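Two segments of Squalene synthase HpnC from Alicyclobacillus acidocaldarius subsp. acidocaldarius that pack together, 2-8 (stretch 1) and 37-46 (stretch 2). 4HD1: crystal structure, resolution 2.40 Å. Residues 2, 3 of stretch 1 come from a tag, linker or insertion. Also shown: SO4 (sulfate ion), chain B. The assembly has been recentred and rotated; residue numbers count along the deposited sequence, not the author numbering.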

ATOM      1  N   ASN A   2       7.285  -8.742 -23.670  1.00 69.54           N
ATOM      2  CA  ASN A   2       8.626  -8.292 -23.150  1.00 77.09           C
ATOM      3  C   ASN A   2       8.691  -6.785 -22.864  1.00 77.18           C
ATOM      4  O   ASN A   2       9.146  -6.001 -23.703  1.00 76.38           O
ATOM      5  CB  ASN A   2       9.776  -8.727 -24.086  1.00 78.04           C
ATOM      6  CG  ASN A   2      11.161  -8.280 -23.588  1.00 80.02           C
ATOM      7  OD1 ASN A   2      11.363  -8.003 -22.397  1.00 80.59           O
ATOM      8  ND2 ASN A   2      12.123  -8.213 -24.508  1.00 74.60           N
ATOM      9  N   ALA A   3       8.249  -6.404 -21.665  1.00 75.57           N
ATOM     10  CA  ALA A   3       8.260  -5.009 -21.199  1.00 72.12           C
ATOM     11  C   ALA A   3       9.612  -4.293 -21.338  1.00 73.33           C
ATOM     12  O   ALA A   3       9.648  -3.086 -21.579  1.00 72.17           O
ATOM     13  CB  ALA A   3       7.793  -4.941 -19.758  1.00 67.69           C
HETATM   14  N   MSE A   4      10.708  -5.035 -21.175  1.00 74.49           N
HETATM   15  CA  MSE A   4      12.057  -4.455 -21.211  1.00 74.98           C
HETATM   16  C   MSE A   4      12.403  -3.765 -22.534  1.00 75.78           C
HETATM   17  O   MSE A   4      13.144  -2.782 -22.542  1.00 77.14           O
HETATM   18  CB  MSE A   4      13.112  -5.507 -20.859  1.00 78.90           C
HETATM   19  CG  MSE A   4      12.919  -6.151 -19.483  1.00 83.96           C
HETATM   20 SE   MSE A   4      13.120  -4.917 -17.974  1.00 82.88          SE
HETATM   21  CE  MSE A   4      11.250  -4.353 -17.727  1.00 77.33           C
ATOM     22  N   GLY A   5      11.854  -4.272 -23.638  1.00 73.18           N
ATOM     23  CA  GLY A   5      12.081  -3.697 -24.969  1.00 73.52           C
ATOM     24  C   GLY A   5      11.488  -2.313 -25.218  1.00 74.26           C
ATOM     25  O   GLY A   5      11.858  -1.650 -26.188  1.00 77.23           O
ATOM     26  N   SER A   6      10.576  -1.874 -24.349  1.00 72.47           N
ATOM     27  CA  SER A   6       9.907  -0.573 -24.499  1.00 75.60           C
ATOM     28  C   SER A   6      10.622   0.563 -23.750  1.00 74.14           C
ATOM     29  O   SER A   6      10.184   1.713 -23.775  1.00 77.61           O
ATOM     30  CB  SER A   6       8.441  -0.672 -24.068  1.00 76.57           C
ATOM     31  OG  SER A   6       8.344  -0.855 -22.670  1.00 78.31           O
ATOM     32  N   VAL A   7      11.729   0.216 -23.099  1.00 73.35           N
ATOM     33  CA  VAL A   7      12.594   1.151 -22.387  1.00 68.82           C
ATOM     34  C   VAL A   7      13.864   1.394 -23.231  1.00 66.23           C
ATOM     35  O   VAL A   7      14.234   0.521 -24.024  1.00 65.24           O
ATOM     36  CB  VAL A   7      12.887   0.582 -20.973  1.00 67.66           C
ATOM     37  CG1 VAL A   7      14.367   0.627 -20.598  1.00 63.17           C
ATOM     38  CG2 VAL A   7      12.009   1.268 -19.935  1.00 68.33           C
ATOM     39  N   PRO A   8      14.514   2.579 -23.099  1.00 66.01           N
ATOM     40  CA  PRO A   8      15.726   2.845 -23.890  1.00 65.41           C
ATOM     41  C   PRO A   8      16.855   1.863 -23.579  1.00 66.85           C
ATOM     42  O   PRO A   8      17.027   1.463 -22.418  1.00 65.34           O
ATOM     43  CB  PRO A   8      16.129   4.263 -23.465  1.00 63.57           C
ATOM     44  CG  PRO A   8      14.883   4.869 -22.923  1.00 66.41           C
ATOM     45  CD  PRO A   8      14.168   3.733 -22.250  1.00 65.82           C
ATOM     46  N   PRO A  37      -0.235  -2.742 -19.591  1.00 52.53           N
ATOM     47  CA  PRO A  37       0.328  -2.860 -20.948  1.00 53.90           C
ATOM     48  C   PRO A  37       1.844  -2.960 -20.897  1.00 54.61           C
ATOM     49  O   PRO A  37       2.461  -2.411 -19.979  1.00 53.00           O
ATOM     50  CB  PRO A  37      -0.071  -1.540 -21.640  1.00 51.43           C
ATOM     51  CG  PRO A  37      -0.989  -0.826 -20.708  1.00 50.96           C
ATOM     52  CD  PRO A  37      -0.843  -1.418 -19.342  1.00 50.38           C
ATOM     53  N   ARG A  38       2.439  -3.632 -21.884  1.00 61.21           N
ATOM     54  CA  ARG A  38       3.889  -3.832 -21.905  1.00 63.87           C
ATOM     55  C   ARG A  38       4.669  -2.535 -21.763  1.00 59.17           C
ATOM     56  O   ARG A  38       5.693  -2.510 -21.087  1.00 60.47           O
ATOM     57  CB  ARG A  38       4.355  -4.595 -23.147  1.00 74.38           C
ATOM     58  CG  ARG A  38       3.768  -4.100 -24.454  1.00 89.34           C
ATOM     59  CD  ARG A  38       4.642  -4.536 -25.619  1.00107.10           C
ATOM     60  NE  ARG A  38       3.861  -5.287 -26.598  1.00119.96           N
ATOM     61  CZ  ARG A  38       3.634  -6.597 -26.529  1.00132.37           C
ATOM     62  NH1 ARG A  38       4.131  -7.318 -25.524  1.00112.89           N
ATOM     63  NH2 ARG A  38       2.907  -7.191 -27.467  1.00133.21           N
ATOM     64  N   HIS A  39       4.195  -1.458 -22.381  1.00 57.66           N
ATOM     65  CA  HIS A  39       4.942  -0.205 -22.327  1.00 57.26           C
ATOM     66  C   HIS A  39       4.847   0.480 -20.990  1.00 53.77           C
ATOM     67  O   HIS A  39       5.577   1.436 -20.738  1.00 52.58           O
ATOM     68  CB  HIS A  39       4.553   0.738 -23.463  1.00 60.40           C
ATOM     69  CG  HIS A  39       3.265   1.474 -23.230  1.00 61.72           C
ATOM     70  ND1 HIS A  39       2.062   0.927 -23.492  1.00 65.84           N
ATOM     71  CD2 HIS A  39       3.020   2.760 -22.752  1.00 59.76           C
ATOM     72  CE1 HIS A  39       1.094   1.816 -23.192  1.00 65.20           C
ATOM     73  NE2 HIS A  39       1.683   2.936 -22.736  1.00 62.74           N
ATOM     74  N   LEU A  40       3.959  -0.004 -20.121  1.00 51.55           N
ATOM     75  CA  LEU A  40       3.835   0.561 -18.772  1.00 50.69           C
ATOM     76  C   LEU A  40       4.391  -0.330 -17.667  1.00 49.43           C
ATOM     77  O   LEU A  40       4.706   0.172 -16.581  1.00 51.75           O
ATOM     78  CB  LEU A  40       2.386   0.962 -18.451  1.00 50.37           C
ATOM     79  CG  LEU A  40       1.780   2.114 -19.263  1.00 51.90           C
ATOM     80  CD1 LEU A  40       0.325   2.355 -18.840  1.00 51.60           C
ATOM     81  CD2 LEU A  40       2.610   3.402 -19.190  1.00 47.69           C
ATOM     82  N   ARG A  41       4.519  -1.634 -17.926  1.00 47.89           N
ATOM     83  CA  ARG A  41       5.089  -2.546 -16.923  1.00 48.67           C
ATOM     84  C   ARG A  41       6.431  -2.088 -16.308  1.00 49.08           C
ATOM     85  O   ARG A  41       6.600  -2.211 -15.097  1.00 49.54           O
ATOM     86  CB  ARG A  41       5.217  -3.971 -17.463  1.00 52.67           C
ATOM     87  CG  ARG A  41       3.944  -4.787 -17.381  1.00 54.21           C
ATOM     88  CD  ARG A  41       4.178  -6.223 -17.818  1.00 59.00           C
ATOM     89  NE  ARG A  41       3.170  -6.590 -18.804  1.00 65.77           N
ATOM     90  CZ  ARG A  41       3.427  -6.916 -20.065  1.00 69.82           C
ATOM     91  NH1 ARG A  41       4.680  -6.976 -20.506  1.00 71.96           N
ATOM     92  NH2 ARG A  41       2.425  -7.208 -20.880  1.00 75.44           N
ATOM     93  N   PRO A  42       7.373  -1.548 -17.119  1.00 49.04           N
ATOM     94  CA  PRO A  42       8.653  -1.121 -16.533  1.00 49.18           C
ATOM     95  C   PRO A  42       8.488  -0.113 -15.394  1.00 50.19           C
ATOM     96  O   PRO A  42       9.270  -0.126 -14.431  1.00 50.95           O
ATOM     97  CB  PRO A  42       9.376  -0.459 -17.711  1.00 47.99           C
ATOM     98  CG  PRO A  42       8.837  -1.162 -18.903  1.00 48.65           C
ATOM     99  CD  PRO A  42       7.379  -1.365 -18.586  1.00 49.68           C
ATOM    100  N   HIS A  43       7.469   0.738 -15.499  1.00 48.83           N
ATOM    101  CA  HIS A  43       7.200   1.724 -14.465  1.00 50.62           C
ATOM    102  C   HIS A  43       6.626   1.088 -13.225  1.00 49.53           C
ATOM    103  O   HIS A  43       6.865   1.564 -12.111  1.00 49.60           O
ATOM    104  CB  HIS A  43       6.319   2.831 -15.019  1.00 53.49           C
ATOM    105  CG  HIS A  43       6.858   3.433 -16.297  1.00 56.73           C
ATOM    106  ND1 HIS A  43       8.053   4.059 -16.353  1.00 59.10           N
ATOM    107  CD2 HIS A  43       6.336   3.460 -17.592  1.00 57.90           C
ATOM    108  CE1 HIS A  43       8.284   4.473 -17.615  1.00 62.54           C
ATOM    109  NE2 HIS A  43       7.232   4.104 -18.373  1.00 61.76           N
ATOM    110  N   PHE A  44       5.885  -0.008 -13.395  1.00 49.28           N
ATOM    111  CA  PHE A  44       5.444  -0.793 -12.244  1.00 50.05           C
ATOM    112  C   PHE A  44       6.658  -1.394 -11.513  1.00 52.35           C
ATOM    113  O   PHE A  44       6.734  -1.318 -10.283  1.00 55.94           O
ATOM    114  CB  PHE A  44       4.393  -1.844 -12.644  1.00 48.60           C
ATOM    115  CG  PHE A  44       2.976  -1.327 -12.587  1.00 50.36           C
ATOM    116  CD1 PHE A  44       2.519  -0.385 -13.510  1.00 51.18           C
ATOM    117  CD2 PHE A  44       2.099  -1.758 -11.592  1.00 51.88           C
ATOM    118  CE1 PHE A  44       1.216   0.105 -13.447  1.00 51.24           C
ATOM    119  CE2 PHE A  44       0.797  -1.277 -11.521  1.00 52.09           C
ATOM    120  CZ  PHE A  44       0.358  -0.344 -12.450  1.00 51.64           C
ATOM    121  N   TYR A  45       7.618  -1.935 -12.272  1.00 51.10           N
ATOM    122  CA  TYR A  45       8.805  -2.548 -11.687  1.00 51.13           C
ATOM    123  C   TYR A  45       9.644  -1.547 -10.908  1.00 52.00           C
ATOM    124  O   TYR A  45      10.106  -1.862  -9.808  1.00 54.83           O
ATOM    125  CB  TYR A  45       9.657  -3.272 -12.737  1.00 50.91           C
ATOM    126  CG  TYR A  45       8.965  -4.447 -13.394  1.00 53.09           C
ATOM    127  CD1 TYR A  45       8.345  -5.440 -12.629  1.00 55.41           C
ATOM    128  CD2 TYR A  45       8.941  -4.578 -14.781  1.00 53.31           C
ATOM    129  CE1 TYR A  45       7.713  -6.518 -13.228  1.00 58.04           C
ATOM    130  CE2 TYR A  45       8.310  -5.657 -15.392  1.00 55.01           C
ATOM    131  CZ  TYR A  45       7.695  -6.622 -14.611  1.00 58.22           C
ATOM    132  OH  TYR A  45       7.063  -7.694 -15.207  1.00 60.02           O
ATOM    133  N   SER A  46       9.820  -0.342 -11.446  1.00 51.67           N
ATOM    134  CA  SER A  46      10.637   0.659 -10.748  1.00 55.63           C
ATOM    135  C   SER A  46       9.945   1.226  -9.501  1.00 55.25           C
ATOM    136  O   SER A  46      10.599   1.486  -8.488  1.00 55.92           O
ATOM    137  CB  SER A  46      11.074   1.785 -11.685  1.00 56.82           C
ATOM    138  OG  SER A  46       9.955   2.478 -12.200  1.00 60.44           O
TER
HETATM  139  S   SO4 B 301       7.712  -8.461 -18.505  1.00 45.10           S
HETATM  140  O1  SO4 B 301       7.449  -8.208 -19.949  1.00 46.30           O
HETATM  141  O2  SO4 B 301       9.074  -7.969 -18.128  1.00 61.31           O
HETATM  142  O3  SO4 B 301       6.745  -7.738 -17.632  1.00 58.05           O
HETATM  143  O4  SO4 B 301       7.560  -9.944 -18.324  1.00 45.26           O

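At the centre of this contact sits a methyl group. The CB of Ala 3, a residue contributed by the expression tag, points toward the second stretch and lies 3.6 Å from CB of Arg 41 and 3.8 Å from CD of Pro 42. The backbones are close here: the CA atoms of Ala 3 and Arg 38 are 4.6 Å apart. Pro 42, in the first turn of the helix that runs from 41 onward, is the main apolar surface on the other side. Its ring takes Ala 3 O at 3.4 Å from CG, while its CB meets CG2 of Val 7 at 3.9 Å. The proline ring thus packs against backbone and side chains alike.

Selenomethionine Met 4 extends this apolar patch along the helix. Its CA-to-CB bond points away from the second stretch, yet the chain, with chi1 and chi2 both m, brings its end back: CE lies 3.7 Å from CD2 of Tyr 45 and 4.2 Å from CG of Pro 42. Pro 42 and Tyr 45, three residues apart on the helix, both present their side chains to this terminal methyl.

The backbones meet as a short 3-10 segment, residues 3-6, against the loop that leads into the helix and the helix's first turns. No hydrogen bond crosses between them; the direct contacts are van der Waals apart from one CA-H...O contact, from Ala 3 CA to Arg 38 O at 3.6 Å. Ser 6 also faces the second stretch, with its OG 3.5 Å from CA of His 39 and 3.5 Å from Arg 38 O, the latter not a hydrogen bond, but its hydroxyl donates back to Ala 3 O, 2.8 Å from OG. Ala 3 O also accepts from Ser 6 N at 3.2 Å, so the turn is held by bonds of its own.

At the polar edge, Asn 2, also from the tag, has its N 3.9 Å from NH1 of Arg 38, a proximity without a bond. A sulfate ion, probably from the crystallisation liquor, lies between the stretches. Ala 3 N donates to its O1 at 2.6 Å, nearly straight at 174°, and Tyr 45 OH donates to its O3 at a very short 2.4 Å. The anion thereby bridges the two stretches beside the alanine methyl. Between the stretches the direct contact is mainly apolar; the hydrogen-bonded link is the sulfate, and since Ala 3 is from the tag, this part is not a natural design.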